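Local coordinates for SnoaL-like domain-containing protein (Silicibacter pomeroyi, PDB 3FLJ) that is of unknown function but adopts a cystatin-like, SnoaL-type fold, a curved sheet packed against helices, and assembles as a dimer in the crystal, at residues Q28-K33 with S37-L42; V47-P52 with K56-R61; L68-Q73 with N138-T143; Y80-G85 with A91-C96. All coordinates share one frame; numbering follows the deposited sequence. Where two conformers were deposited one is given.

Interaction 1: Q28-K33 with S37-L42; sequences QEVVAK and SLIHAL
V30 points its isopropyl group straight at the backbone of L38 and I39, and the two methyls divide the work. V30 CG1 goes in deepest, 3.4 Å from L38 CB, tighter than usual for two carbons, and it lies at the same time 3.6 Å from I39 CG1; V30 CG2 meets L38 CB more loosely at 3.9 Å. The touching side-chain groups are all apolar, and V30 and I39 are both buried. CG1 takes this place because chi1 of 171° sets it opposite the backbone N of V30 and turns it out toward the second helix. The V30 and L38 side chains cross at about a right angle, with the beta carbon of L38 as the touching point rather than its branched end. Helices 22-31 and 36-40 are two short consecutive helices joined by a tight connection at the start of the SnoaL-like, cystatin-type fold, where helices cover the concave face of a curved sheet. I39 reaches the valine with CG1, while its side chain also packs on L68 of helix 61-74. On the other helix, Q28 and V31 rest on Y80 of strand 78-86.

Interaction 2: V47-P52 with K56-R61; sequences VRFMPP and KTWTGR
V47-P52 and K56-R61 run antiparallel as a short hairpin: F49 and W58 form a hydrogen-bonded pair, R48 and T59 the non-hydrogen-bonded pair beside it. F49 N gives a nearly straight bond (176°) to W58 O, W58 N returns one to F49 O at 2.8 Å, and G60 N, just before helix 61-74, reaches V47 O at 2.9 Å. At the backbone angles of G60 a beta carbon would be jammed against the preceding carbonyl oxygen. The aromatic pair shares one face of the hairpin. W58 CD1 comes to the edge of the F49 ring, near its plane, 3.9 Å from F49 CD2. With CG anti to the backbone N (chi1 175°), F49 brings one ring face under P51 N. On the other face R48 lies alongside T57, its CB 3.7 Å from T57 CG2, then bends away from the second strand to a salt bridge of its NE with D119. V47 CG1 packs on the start of the helix, 3.7 Å from R61 N. Strand 47-50 pairs in parallel with strand 117-125 on its other edge, P51 O accepts a bond from R125 of the second subunit, and F49 is covered by V64, V67 and L68 of helix 61-74.

Interaction 3: L68-Q73 with N138-T143; sequences LGHVGQ and NARVMT
R140 reaches across from helix 127-143 and lays its guanidinium over Q73 while its NH1 turns to the ring of H70. R140 NH1 comes to the edge of the imidazole, near the ring plane, and gives H70 ND1 a weak bond of 3.3 Å bent to 151°. Ring and guanidinium planes stand 48° apart, so the two groups are not stacked. CB of Q73 sits against one guanidinium face, 3.4 Å from R140 NH2, and the carbonyl O of H70 lies over a face as well. The arginine chain, extended from CG to NE, crosses from one helix to the other, and R140 CB packs 3.6 Å from H70 ND1. An alanine at this position is likely to leave H70 ND1 without its donor and to uncover the Q73 methylene. Further out, D144 holds the imidazole from its other side by a bond to NE2, which fixes the ring's rotation. M137, one turn earlier on the arginine's helix, packs against H70 and V71. The arrangement is a sparse polar contact between two helices at the surface, joining helix 61-74 to helix 127-143, which follows strand 117-125 in this SnoaL-like fold.

Interaction 4: Y80-G85 with A91-C96; sequences YRRIMG and ALEFQC
A classic beta bulge interrupts the hairpin of strands 78-86 and 89-98, with R81 and R82 both facing E93. R81 N bonds to E93 O at 2.7 Å, whereas the bond from R82 N to the same oxygen is weak; beyond the bulge M84 and A91 form a regular hydrogen-bonded pair. The bulge lets both arginines meet one carboxylate. E93, extended with CG anti to the backbone N (chi1 176°), divides its oxygens between them. R82 grips E93 OE1 side-on, NE and NH2 each at 2.9 Å, the NH2 bond using the syn lone pair. R81 NE approaches E93 OE2 at 3.0 Å on the anti lone pair, and R81 NH1 turns to Q95 OE1, 2.9 Å away and above the amide plane. Both guanidinium planes stand steeply to the carboxylate, 74° for R81 and 81° for R82. A leucine in place of E93 would probably leave R81 and R82 without the carboxylate they share within the chain, held mainly by acids of the second subunit. The selenium of M84 sits over the centre of the R82 guanidinium. On the other face L92 CD2 makes a CH-pi contact with the Y80 ring, 4.2 Å from its centroid, and Y80 OH bonds to D107. R81 forms a salt bridge with E121, and R82 with D89, both of the second subunit, so this bulged hairpin lies on the dimer-facing sheet surface of a cystatin-like fold.

Overall arrangement
Interaction 1 is the buried, apolar member, two helices meeting through a few carbons. Interaction 3 also joins helices but lies at the surface, and uses an arginine with a weak bond. Interactions 2 and 4 are antiparallel hairpins of the same sheet, their centres about 19 Å apart on opposite sides of the chain's centre; the first pairs aromatic rings on one face, the second gathers charges, and both touch the second subunit. Helix 61-74 ties interactions 1, 2 and 3 together, packing on the first two and supplying one side of the third. Helix 22-31, resting on strand 78-86, links interaction 1 to interaction 4, which lies within the chain loop closed by interaction 3.

Interaction 1: Q28-K33 with S37-L42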
loop_
_atom_site.group_PDB
_atom_site.type_symbol
_atom_site.label_atom_id
_atom_site.label_comp_id
_atom_site.label_asym_id
_atom_site.label_seq_id
_atom_site.Cartn_x
_atom_site.Cartn_y
_atom_site.Cartn_z
ATOM N N GLN A 28 -7.244 -10.231 11.416
ATOM C CA GLN A 28 -6.968 -11.116 10.264
ATOM C C GLN A 28 -8.125 -12.064 9.992
ATOM O O GLN A 28 -8.628 -12.127 8.867
ATOM C CB GLN A 28 -5.694 -11.928 10.467
ATOM C CG GLN A 28 -4.442 -11.097 10.414
ATOM C CD GLN A 28 -3.217 -11.888 10.822
ATOM O OE1 GLN A 28 -2.554 -11.552 11.805
ATOM N NE2 GLN A 28 -2.935 -12.966 10.099
ATOM N N GLU A 29 -8.536 -12.766 11.041
ATOM C CA GLU A 29 -9.681 -13.689 10.974
ATOM C C GLU A 29 -11.070 -13.059 10.689
ATOM O O GLU A 29 -11.919 -13.749 10.121
ATOM C CB GLU A 29 -9.707 -14.646 12.201
ATOM C CG GLU A 29 -9.704 -14.036 13.643
ATOM C CD GLU A 29 -9.382 -15.046 14.769
ATOM O OE1 GLU A 29 -8.972 -16.200 14.493
ATOM O OE2 GLU A 29 -9.512 -14.663 15.957
ATOM N N VAL A 30 -11.252 -11.763 10.990
ATOM C CA VAL A 30 -12.542 -11.039 10.878
ATOM C C VAL A 30 -12.705 -10.137 9.635
ATOM O O VAL A 30 -13.787 -10.130 9.032
ATOM C CB VAL A 30 -12.779 -10.201 12.187
ATOM C CG1 VAL A 30 -13.960 -9.259 12.080
ATOM C CG2 VAL A 30 -12.963 -11.127 13.367
ATOM N N VAL A 31 -11.673 -9.347 9.307
ATOM C CA VAL A 31 -11.687 -8.408 8.139
ATOM C C VAL A 31 -11.871 -9.137 6.790
ATOM O O VAL A 31 -12.605 -8.637 5.911
ATOM C CB VAL A 31 -10.425 -7.467 8.124
ATOM C CG1 VAL A 31 -10.305 -6.654 6.834
ATOM C CG2 VAL A 31 -10.471 -6.522 9.309
ATOM N N ALA A 32 -11.207 -10.301 6.657
ATOM C CA ALA A 32 -11.329 -11.203 5.485
ATOM C C ALA A 32 -12.806 -11.545 5.191
ATOM O O ALA A 32 -13.318 -11.227 4.105
ATOM C CB ALA A 32 -10.522 -12.504 5.712
ATOM N N LYS A 33 -13.478 -12.102 6.210
ATOM C CA LYS A 33 -14.915 -12.487 6.150
ATOM C C LYS A 33 -15.898 -11.328 5.906
ATOM O O LYS A 33 -17.020 -11.584 5.444
ATOM C CB LYS A 33 -15.370 -13.188 7.444
ATOM C CG LYS A 33 -14.663 -14.493 7.782
ATOM C CD LYS A 33 -15.148 -15.012 9.134
ATOM C CE LYS A 33 -14.336 -16.206 9.614
ATOM N NZ LYS A 33 -14.751 -16.623 10.987
ATOM N N SER A 37 -20.436 -6.996 12.397
ATOM C CA SER A 37 -20.566 -7.116 13.859
ATOM C C SER A 37 -19.229 -7.446 14.538
ATOM O O SER A 37 -18.912 -6.868 15.579
ATOM C CB SER A 37 -21.649 -8.144 14.254
ATOM O OG SER A 37 -21.407 -9.419 13.670
ATOM N N LEU A 38 -18.450 -8.344 13.931
ATOM C CA LEU A 38 -17.127 -8.722 14.466
ATOM C C LEU A 38 -16.052 -7.636 14.261
ATOM O O LEU A 38 -15.143 -7.520 15.085
ATOM C CB LEU A 38 -16.672 -10.083 13.916
ATOM C CG LEU A 38 -17.571 -11.288 14.263
ATOM C CD1 LEU A 38 -17.020 -12.545 13.596
ATOM C CD2 LEU A 38 -17.737 -11.523 15.773
ATOM N N ILE A 39 -16.161 -6.859 13.182
ATOM C CA ILE A 39 -15.248 -5.732 12.906
ATOM C C ILE A 39 -15.428 -4.601 13.947
ATOM O O ILE A 39 -14.421 -4.088 14.431
ATOM C CB ILE A 39 -15.431 -5.175 11.443
ATOM C CG1 ILE A 39 -15.007 -6.220 10.391
ATOM C CG2 ILE A 39 -14.606 -3.909 11.222
ATOM C CD1 ILE A 39 -15.548 -5.963 8.980
ATOM N N HIS A 40 -16.695 -4.271 14.277
ATOM C CA HIS A 40 -17.060 -3.186 15.207
ATOM C C HIS A 40 -16.229 -3.167 16.514
ATOM O O HIS A 40 -15.712 -2.108 16.896
ATOM C CB HIS A 40 -18.569 -3.265 15.517
ATOM C CG HIS A 40 -19.146 -2.025 16.116
ATOM N ND1 HIS A 40 -19.171 -1.795 17.472
ATOM C CD2 HIS A 40 -19.764 -0.967 15.543
ATOM C CE1 HIS A 40 -19.767 -0.640 17.711
ATOM N NE2 HIS A 40 -20.134 -0.116 16.557
ATOM N N ALA A 41 -16.105 -4.333 17.160
ATOM C CA ALA A 41 -15.368 -4.483 18.441
ATOM C C ALA A 41 -13.869 -4.135 18.431
ATOM O O ALA A 41 -13.303 -3.826 19.485
ATOM C CB ALA A 41 -15.580 -5.895 19.027
ATOM N N LEU A 42 -13.244 -4.191 17.259
ATOM C CA LEU A 42 -11.823 -3.841 17.090
ATOM C C LEU A 42 -11.546 -2.355 16.800
ATOM O O LEU A 42 -10.381 -1.942 16.838
ATOM C CB LEU A 42 -11.221 -4.694 15.962
ATOM C CG LEU A 42 -11.395 -6.221 16.106
ATOM C CD1 LEU A 42 -10.658 -6.919 14.984
ATOM C CD2 LEU A 42 -10.932 -6.752 17.462
#

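Interaction 2: V47-P52 with K56-R61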
loop_
_atom_site.group_PDB
_atom_site.type_symbol
_atom_site.label_atom_id
_atom_site.label_comp_id
_atom_site.label_asym_id
_atom_site.label_seq_id
_atom_site.Cartn_x
_atom_site.Cartn_y
_atom_site.Cartn_z
ATOM N N VAL A 47 -12.707 6.033 15.186
ATOM C CA VAL A 47 -11.807 5.453 14.166
ATOM C C VAL A 47 -11.920 6.212 12.827
ATOM O O VAL A 47 -13.012 6.629 12.459
ATOM C CB VAL A 47 -12.081 3.923 13.914
ATOM C CG1 VAL A 47 -13.532 3.671 13.445
ATOM C CG2 VAL A 47 -11.055 3.321 12.914
ATOM N N ARG A 48 -10.781 6.415 12.171
ATOM C CA ARG A 48 -10.676 7.075 10.871
ATOM C C ARG A 48 -10.313 6.006 9.844
ATOM O O ARG A 48 -9.299 5.327 10.010
ATOM C CB ARG A 48 -9.607 8.153 10.927
ATOM C CG ARG A 48 -9.985 9.303 11.838
ATOM C CD ARG A 48 -8.898 10.351 11.976
ATOM N NE ARG A 48 -7.724 9.932 12.768
ATOM C CZ ARG A 48 -7.663 9.790 14.112
ATOM N NH1 ARG A 48 -8.709 10.008 14.913
ATOM N NH2 ARG A 48 -6.509 9.424 14.676
ATOM N N PHE A 49 -11.171 5.819 8.834
ATOM C CA PHE A 49 -10.937 4.880 7.726
ATOM C C PHE A 49 -10.694 5.692 6.447
ATOM O O PHE A 49 -11.537 6.508 6.086
ATOM C CB PHE A 49 -12.083 3.895 7.548
ATOM C CG PHE A 49 -11.917 2.999 6.350
ATOM C CD1 PHE A 49 -10.955 1.979 6.358
ATOM C CD2 PHE A 49 -12.690 3.193 5.199
ATOM C CE1 PHE A 49 -10.765 1.146 5.235
ATOM C CE2 PHE A 49 -12.516 2.373 4.057
ATOM C CZ PHE A 49 -11.554 1.342 4.074
HETATM N N MSE A 50 -9.553 5.439 5.798
HETATM C CA MSE A 50 -9.140 6.117 4.565
HETATM C C MSE A 50 -9.043 5.067 3.441
HETATM O O MSE A 50 -8.093 4.272 3.415
HETATM C CB MSE A 50 -7.816 6.816 4.825
HETATM C CG MSE A 50 -7.961 8.076 5.674
HETATM SE SE MSE A 50 -6.353 8.453 6.661
HETATM C CE MSE A 50 -6.537 7.051 8.061
ATOM N N PRO A 51 -10.021 5.063 2.491
ATOM C CA PRO A 51 -10.026 4.020 1.461
ATOM C C PRO A 51 -8.987 4.215 0.350
ATOM O O PRO A 51 -8.461 5.305 0.211
ATOM C CB PRO A 51 -11.442 4.141 0.896
ATOM C CG PRO A 51 -11.717 5.584 0.947
ATOM C CD PRO A 51 -11.140 6.012 2.259
ATOM N N PRO A 52 -8.729 3.177 -0.475
ATOM C CA PRO A 52 -7.765 3.359 -1.576
ATOM C C PRO A 52 -8.336 4.134 -2.784
ATOM O O PRO A 52 -7.565 4.580 -3.647
ATOM C CB PRO A 52 -7.444 1.924 -1.975
ATOM C CG PRO A 52 -8.702 1.186 -1.728
ATOM C CD PRO A 52 -9.366 1.846 -0.541
ATOM N N LYS A 56 -10.450 10.749 1.011
ATOM C CA LYS A 56 -11.445 11.138 2.007
ATOM C C LYS A 56 -11.270 10.250 3.249
ATOM O O LYS A 56 -10.454 9.318 3.247
ATOM C CB LYS A 56 -12.853 10.981 1.413
ATOM C CG LYS A 56 -13.186 11.863 0.204
ATOM C CD LYS A 56 -13.275 13.342 0.581
ATOM C CE LYS A 56 -13.552 14.235 -0.619
ATOM N NZ LYS A 56 -13.501 15.675 -0.235
ATOM N N THR A 57 -12.035 10.567 4.295
ATOM C CA THR A 57 -11.995 9.858 5.567
ATOM C C THR A 57 -13.409 9.604 6.071
ATOM O O THR A 57 -14.225 10.541 6.117
ATOM C CB THR A 57 -11.224 10.690 6.643
ATOM O OG1 THR A 57 -9.924 11.037 6.151
ATOM C CG2 THR A 57 -11.071 9.913 7.970
ATOM N N TRP A 58 -13.692 8.340 6.407
ATOM C CA TRP A 58 -14.916 7.936 7.103
ATOM C C TRP A 58 -14.532 7.894 8.592
ATOM O O TRP A 58 -13.548 7.234 8.946
ATOM C CB TRP A 58 -15.378 6.542 6.700
ATOM C CG TRP A 58 -15.894 6.404 5.324
ATOM C CD1 TRP A 58 -15.195 6.009 4.230
ATOM C CD2 TRP A 58 -17.250 6.596 4.895
ATOM N NE1 TRP A 58 -16.022 5.956 3.141
ATOM C CE2 TRP A 58 -17.290 6.308 3.514
ATOM C CE3 TRP A 58 -18.436 6.993 5.545
ATOM C CZ2 TRP A 58 -18.473 6.399 2.750
ATOM C CZ3 TRP A 58 -19.625 7.086 4.785
ATOM C CH2 TRP A 58 -19.628 6.782 3.404
ATOM N N THR A 59 -15.313 8.566 9.446
ATOM C CA THR A 59 -15.055 8.651 10.887
ATOM C C THR A 59 -16.216 8.054 11.691
ATOM O O THR A 59 -17.373 8.365 11.422
ATOM C CB THR A 59 -14.785 10.108 11.316
ATOM O OG1 THR A 59 -13.677 10.622 10.561
ATOM C CG2 THR A 59 -14.455 10.194 12.828
ATOM N N GLY A 60 -15.888 7.198 12.661
ATOM C CA GLY A 60 -16.869 6.565 13.563
ATOM C C GLY A 60 -16.941 5.061 13.383
ATOM O O GLY A 60 -16.962 4.593 12.247
ATOM N N ARG A 61 -17.016 4.329 14.499
ATOM C CA ARG A 61 -17.050 2.860 14.459
ATOM C C ARG A 61 -18.255 2.299 13.688
ATOM O O ARG A 61 -18.085 1.335 12.944
ATOM C CB ARG A 61 -16.927 2.210 15.854
ATOM C CG ARG A 61 -17.997 2.574 16.882
ATOM C CD ARG A 61 -18.077 1.553 18.028
ATOM N NE ARG A 61 -16.870 1.504 18.865
ATOM C CZ ARG A 61 -16.709 2.002 20.106
ATOM N NH1 ARG A 61 -17.682 2.642 20.776
ATOM N NH2 ARG A 61 -15.516 1.852 20.704
#

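Interaction 3: L68-Q73 with N138-T143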
loop_
_atom_site.group_PDB
_atom_site.type_symbol
_atom_site.label_atom_id
_atom_site.label_comp_id
_atom_site.label_asym_id
_atom_site.label_seq_id
_atom_site.Cartn_x
_atom_site.Cartn_y
_atom_site.Cartn_z
ATOM N N LEU A 68 -16.334 -1.266 5.826
ATOM C CA LEU A 68 -15.453 -2.452 5.791
ATOM C C LEU A 68 -16.200 -3.744 5.444
ATOM O O LEU A 68 -15.644 -4.595 4.734
ATOM C CB LEU A 68 -14.661 -2.605 7.099
ATOM C CG LEU A 68 -13.584 -1.540 7.352
ATOM C CD1 LEU A 68 -13.113 -1.594 8.817
ATOM C CD2 LEU A 68 -12.388 -1.707 6.385
ATOM N N GLY A 69 -17.436 -3.873 5.943
ATOM C CA GLY A 69 -18.337 -4.978 5.590
ATOM C C GLY A 69 -18.575 -5.047 4.082
ATOM O O GLY A 69 -18.469 -6.129 3.498
ATOM N N HIS A 70 -18.847 -3.887 3.461
ATOM C CA HIS A 70 -19.018 -3.792 1.995
ATOM C C HIS A 70 -17.740 -4.102 1.218
ATOM O O HIS A 70 -17.819 -4.763 0.190
ATOM C CB HIS A 70 -19.587 -2.432 1.558
ATOM C CG HIS A 70 -21.040 -2.266 1.872
ATOM N ND1 HIS A 70 -22.008 -3.061 1.302
ATOM C CD2 HIS A 70 -21.693 -1.391 2.672
ATOM C CE1 HIS A 70 -23.198 -2.691 1.744
ATOM N NE2 HIS A 70 -23.034 -1.681 2.580
ATOM N N VAL A 71 -16.587 -3.625 1.693
ATOM C CA VAL A 71 -15.285 -3.916 1.035
ATOM C C VAL A 71 -15.030 -5.431 1.021
ATOM O O VAL A 71 -14.672 -5.981 -0.023
ATOM C CB VAL A 71 -14.082 -3.156 1.668
ATOM C CG1 VAL A 71 -12.767 -3.565 1.006
ATOM C CG2 VAL A 71 -14.260 -1.646 1.554
ATOM N N GLY A 72 -15.242 -6.078 2.173
ATOM C CA GLY A 72 -15.119 -7.539 2.328
ATOM C C GLY A 72 -16.020 -8.338 1.395
ATOM O O GLY A 72 -15.613 -9.391 0.897
ATOM N N GLN A 73 -17.230 -7.824 1.168
ATOM C CA GLN A 73 -18.198 -8.395 0.232
ATOM C C GLN A 73 -17.738 -8.291 -1.232
ATOM O O GLN A 73 -17.913 -9.253 -1.989
ATOM C CB GLN A 73 -19.563 -7.705 0.374
ATOM C CG GLN A 73 -20.312 -8.005 1.678
ATOM C CD GLN A 73 -21.309 -9.142 1.584
ATOM O OE1 GLN A 73 -21.231 -10.013 0.708
ATOM N NE2 GLN A 73 -22.276 -9.128 2.489
ATOM N N ASN A 138 -19.344 2.428 -4.900
ATOM C CA ASN A 138 -20.355 3.463 -5.193
ATOM C C ASN A 138 -21.761 2.832 -5.234
ATOM O O ASN A 138 -22.679 3.358 -4.614
ATOM C CB ASN A 138 -20.103 4.183 -6.524
ATOM C CG ASN A 138 -18.890 5.095 -6.506
ATOM O OD1 ASN A 138 -18.360 5.481 -5.448
ATOM N ND2 ASN A 138 -18.420 5.433 -7.709
ATOM N N ALA A 139 -21.887 1.697 -5.934
ATOM C CA ALA A 139 -23.158 0.966 -6.043
ATOM C C ALA A 139 -23.692 0.464 -4.681
ATOM O O ALA A 139 -24.866 0.667 -4.361
ATOM C CB ALA A 139 -23.029 -0.199 -7.042
ATOM N N ARG A 140 -22.819 -0.155 -3.889
ATOM C CA ARG A 140 -23.180 -0.682 -2.549
ATOM C C ARG A 140 -23.590 0.380 -1.531
ATOM O O ARG A 140 -24.612 0.226 -0.853
ATOM C CB ARG A 140 -22.037 -1.506 -1.960
ATOM C CG ARG A 140 -21.860 -2.810 -2.658
ATOM C CD ARG A 140 -20.695 -3.559 -2.108
ATOM N NE ARG A 140 -20.775 -4.973 -2.471
ATOM C CZ ARG A 140 -21.519 -5.910 -1.855
ATOM N NH1 ARG A 140 -22.310 -5.622 -0.807
ATOM N NH2 ARG A 140 -21.491 -7.168 -2.315
ATOM N N VAL A 141 -22.790 1.438 -1.439
ATOM C CA VAL A 141 -23.045 2.539 -0.492
ATOM C C VAL A 141 -24.323 3.295 -0.827
ATOM O O VAL A 141 -25.112 3.580 0.077
ATOM C CB VAL A 141 -21.812 3.484 -0.372
ATOM C CG1 VAL A 141 -22.141 4.754 0.413
ATOM C CG2 VAL A 141 -20.669 2.717 0.293
HETATM N N MSE A 142 -24.518 3.584 -2.115
HETATM C CA MSE A 142 -25.728 4.267 -2.618
HETATM C C MSE A 142 -26.981 3.424 -2.332
HETATM O O MSE A 142 -28.025 3.965 -1.966
HETATM C CB MSE A 142 -25.675 4.529 -4.145
HETATM C CG MSE A 142 -26.713 5.566 -4.648
HETATM SE SE MSE A 142 -27.557 5.268 -6.417
HETATM C CE MSE A 142 -25.951 4.726 -7.455
ATOM N N THR A 143 -26.875 2.103 -2.542
ATOM C CA THR A 143 -28.020 1.171 -2.356
ATOM C C THR A 143 -28.362 0.921 -0.894
ATOM O O THR A 143 -29.530 0.802 -0.549
ATOM C CB THR A 143 -27.785 -0.184 -3.091
ATOM O OG1 THR A 143 -27.531 0.090 -4.472
ATOM C CG2 THR A 143 -29.002 -1.147 -2.977
#

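Interaction 4: Y80-G85 with A91-C96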
loop_
_atom_site.group_PDB
_atom_site.type_symbol
_atom_site.label_atom_id
_atom_site.label_comp_id
_atom_site.label_asym_id
_atom_site.label_seq_id
_atom_site.Cartn_x
_atom_site.Cartn_y
_atom_site.Cartn_z
ATOM N N TYR A 80 -4.350 -12.524 3.635
ATOM C CA TYR A 80 -3.168 -11.756 4.005
ATOM C C TYR A 80 -1.945 -12.574 3.589
ATOM O O TYR A 80 -2.010 -13.806 3.557
ATOM C CB TYR A 80 -3.155 -11.411 5.497
ATOM C CG TYR A 80 -4.174 -10.352 5.838
ATOM C CD1 TYR A 80 -3.940 -9.016 5.502
ATOM C CD2 TYR A 80 -5.375 -10.669 6.501
ATOM C CE1 TYR A 80 -4.875 -8.000 5.805
ATOM C CE2 TYR A 80 -6.319 -9.650 6.827
ATOM C CZ TYR A 80 -6.054 -8.324 6.473
ATOM O OH TYR A 80 -6.949 -7.337 6.766
ATOM N N ARG A 81 -0.878 -11.874 3.203
ATOM C CA ARG A 81 0.407 -12.469 2.809
ATOM C C ARG A 81 1.448 -12.237 3.887
ATOM O O ARG A 81 2.075 -13.188 4.344
ATOM C CB ARG A 81 0.879 -11.904 1.474
ATOM C CG ARG A 81 -0.135 -12.169 0.367
ATOM C CD ARG A 81 0.437 -12.074 -1.017
ATOM N NE ARG A 81 1.058 -10.776 -1.324
ATOM C CZ ARG A 81 1.438 -10.382 -2.548
ATOM N NH1 ARG A 81 1.226 -11.131 -3.633
ATOM N NH2 ARG A 81 2.020 -9.206 -2.706
ATOM N N ARG A 82 1.618 -10.971 4.286
ATOM C CA ARG A 82 2.581 -10.581 5.322
ATOM C C ARG A 82 1.978 -9.637 6.361
ATOM O O ARG A 82 1.233 -8.735 5.997
ATOM C CB ARG A 82 3.831 -9.965 4.698
ATOM C CG ARG A 82 4.664 -10.972 3.920
ATOM C CD ARG A 82 5.984 -10.358 3.493
ATOM N NE ARG A 82 5.834 -9.276 2.516
ATOM C CZ ARG A 82 6.824 -8.485 2.067
ATOM N NH1 ARG A 82 8.073 -8.640 2.472
ATOM N NH2 ARG A 82 6.578 -7.524 1.173
ATOM N N ILE A 83 2.297 -9.885 7.636
ATOM C CA ILE A 83 1.863 -9.072 8.784
ATOM C C ILE A 83 3.160 -8.462 9.298
ATOM O O ILE A 83 3.977 -9.176 9.864
ATOM C CB ILE A 83 1.165 -9.930 9.899
ATOM C CG1 ILE A 83 0.062 -10.847 9.340
ATOM C CG2 ILE A 83 0.617 -9.030 11.016
ATOM C CD1 ILE A 83 -1.026 -10.139 8.576
HETATM N N MSE A 84 3.358 -7.160 9.095
HETATM C CA MSE A 84 4.612 -6.470 9.457
HETATM C C MSE A 84 4.350 -5.327 10.421
HETATM O O MSE A 84 3.392 -4.584 10.246
HETATM C CB MSE A 84 5.284 -5.953 8.186
HETATM C CG MSE A 84 5.797 -7.082 7.300
HETATM SE SE MSE A 84 6.281 -6.529 5.523
HETATM C CE MSE A 84 4.567 -6.162 4.877
ATOM N N GLY A 85 5.208 -5.192 11.434
ATOM C CA GLY A 85 5.082 -4.120 12.419
ATOM C C GLY A 85 5.400 -4.551 13.828
ATOM O O GLY A 85 5.948 -5.632 14.054
ATOM N N ALA A 91 1.412 -2.976 9.231
ATOM C CA ALA A 91 1.135 -2.992 7.784
ATOM C C ALA A 91 0.781 -4.444 7.442
ATOM O O ALA A 91 1.644 -5.325 7.570
ATOM C CB ALA A 91 2.359 -2.532 7.004
ATOM N N LEU A 92 -0.488 -4.697 7.109
ATOM C CA LEU A 92 -0.975 -6.035 6.756
ATOM C C LEU A 92 -1.162 -6.094 5.235
ATOM O O LEU A 92 -2.113 -5.527 4.684
ATOM C CB LEU A 92 -2.278 -6.393 7.473
ATOM C CG LEU A 92 -2.276 -6.532 8.996
ATOM C CD1 LEU A 92 -2.190 -5.187 9.673
ATOM C CD2 LEU A 92 -3.530 -7.318 9.491
ATOM N N GLU A 93 -0.242 -6.793 4.579
ATOM C CA GLU A 93 -0.243 -6.968 3.131
ATOM C C GLU A 93 -1.206 -8.085 2.754
ATOM O O GLU A 93 -1.134 -9.160 3.335
ATOM C CB GLU A 93 1.169 -7.307 2.661
ATOM C CG GLU A 93 1.368 -7.618 1.187
ATOM C CD GLU A 93 2.768 -8.129 0.946
ATOM O OE1 GLU A 93 3.698 -7.603 1.564
ATOM O OE2 GLU A 93 2.948 -9.063 0.181
ATOM N N PHE A 94 -2.059 -7.832 1.757
ATOM C CA PHE A 94 -3.027 -8.820 1.259
ATOM C C PHE A 94 -3.074 -8.905 -0.262
ATOM O O PHE A 94 -2.586 -8.005 -0.955
ATOM C CB PHE A 94 -4.431 -8.518 1.804
ATOM C CG PHE A 94 -5.015 -7.189 1.360
ATOM C CD1 PHE A 94 -5.738 -7.089 0.161
ATOM C CD2 PHE A 94 -4.877 -6.050 2.155
ATOM C CE1 PHE A 94 -6.307 -5.858 -0.253
ATOM C CE2 PHE A 94 -5.448 -4.811 1.764
ATOM C CZ PHE A 94 -6.162 -4.716 0.554
ATOM N N GLN A 95 -3.643 -10.011 -0.740
ATOM C CA GLN A 95 -3.947 -10.243 -2.149
ATOM C C GLN A 95 -5.417 -10.689 -2.234
ATOM O O GLN A 95 -5.928 -11.371 -1.334
ATOM C CB GLN A 95 -3.021 -11.283 -2.759
ATOM C CG GLN A 95 -3.139 -11.385 -4.293
ATOM C CD GLN A 95 -2.126 -12.315 -4.939
ATOM O OE1 GLN A 95 -1.151 -12.736 -4.315
ATOM N NE2 GLN A 95 -2.358 -12.643 -6.208
ATOM N N CYS A 96 -6.091 -10.277 -3.303
ATOM C CA CYS A 96 -7.496 -10.630 -3.547
ATOM C C CYS A 96 -7.846 -10.357 -5.010
ATOM O O CYS A 96 -6.945 -10.078 -5.832
ATOM C CB CYS A 96 -8.420 -9.832 -2.596
ATOM S SG CYS A 96 -8.319 -8.075 -2.816
#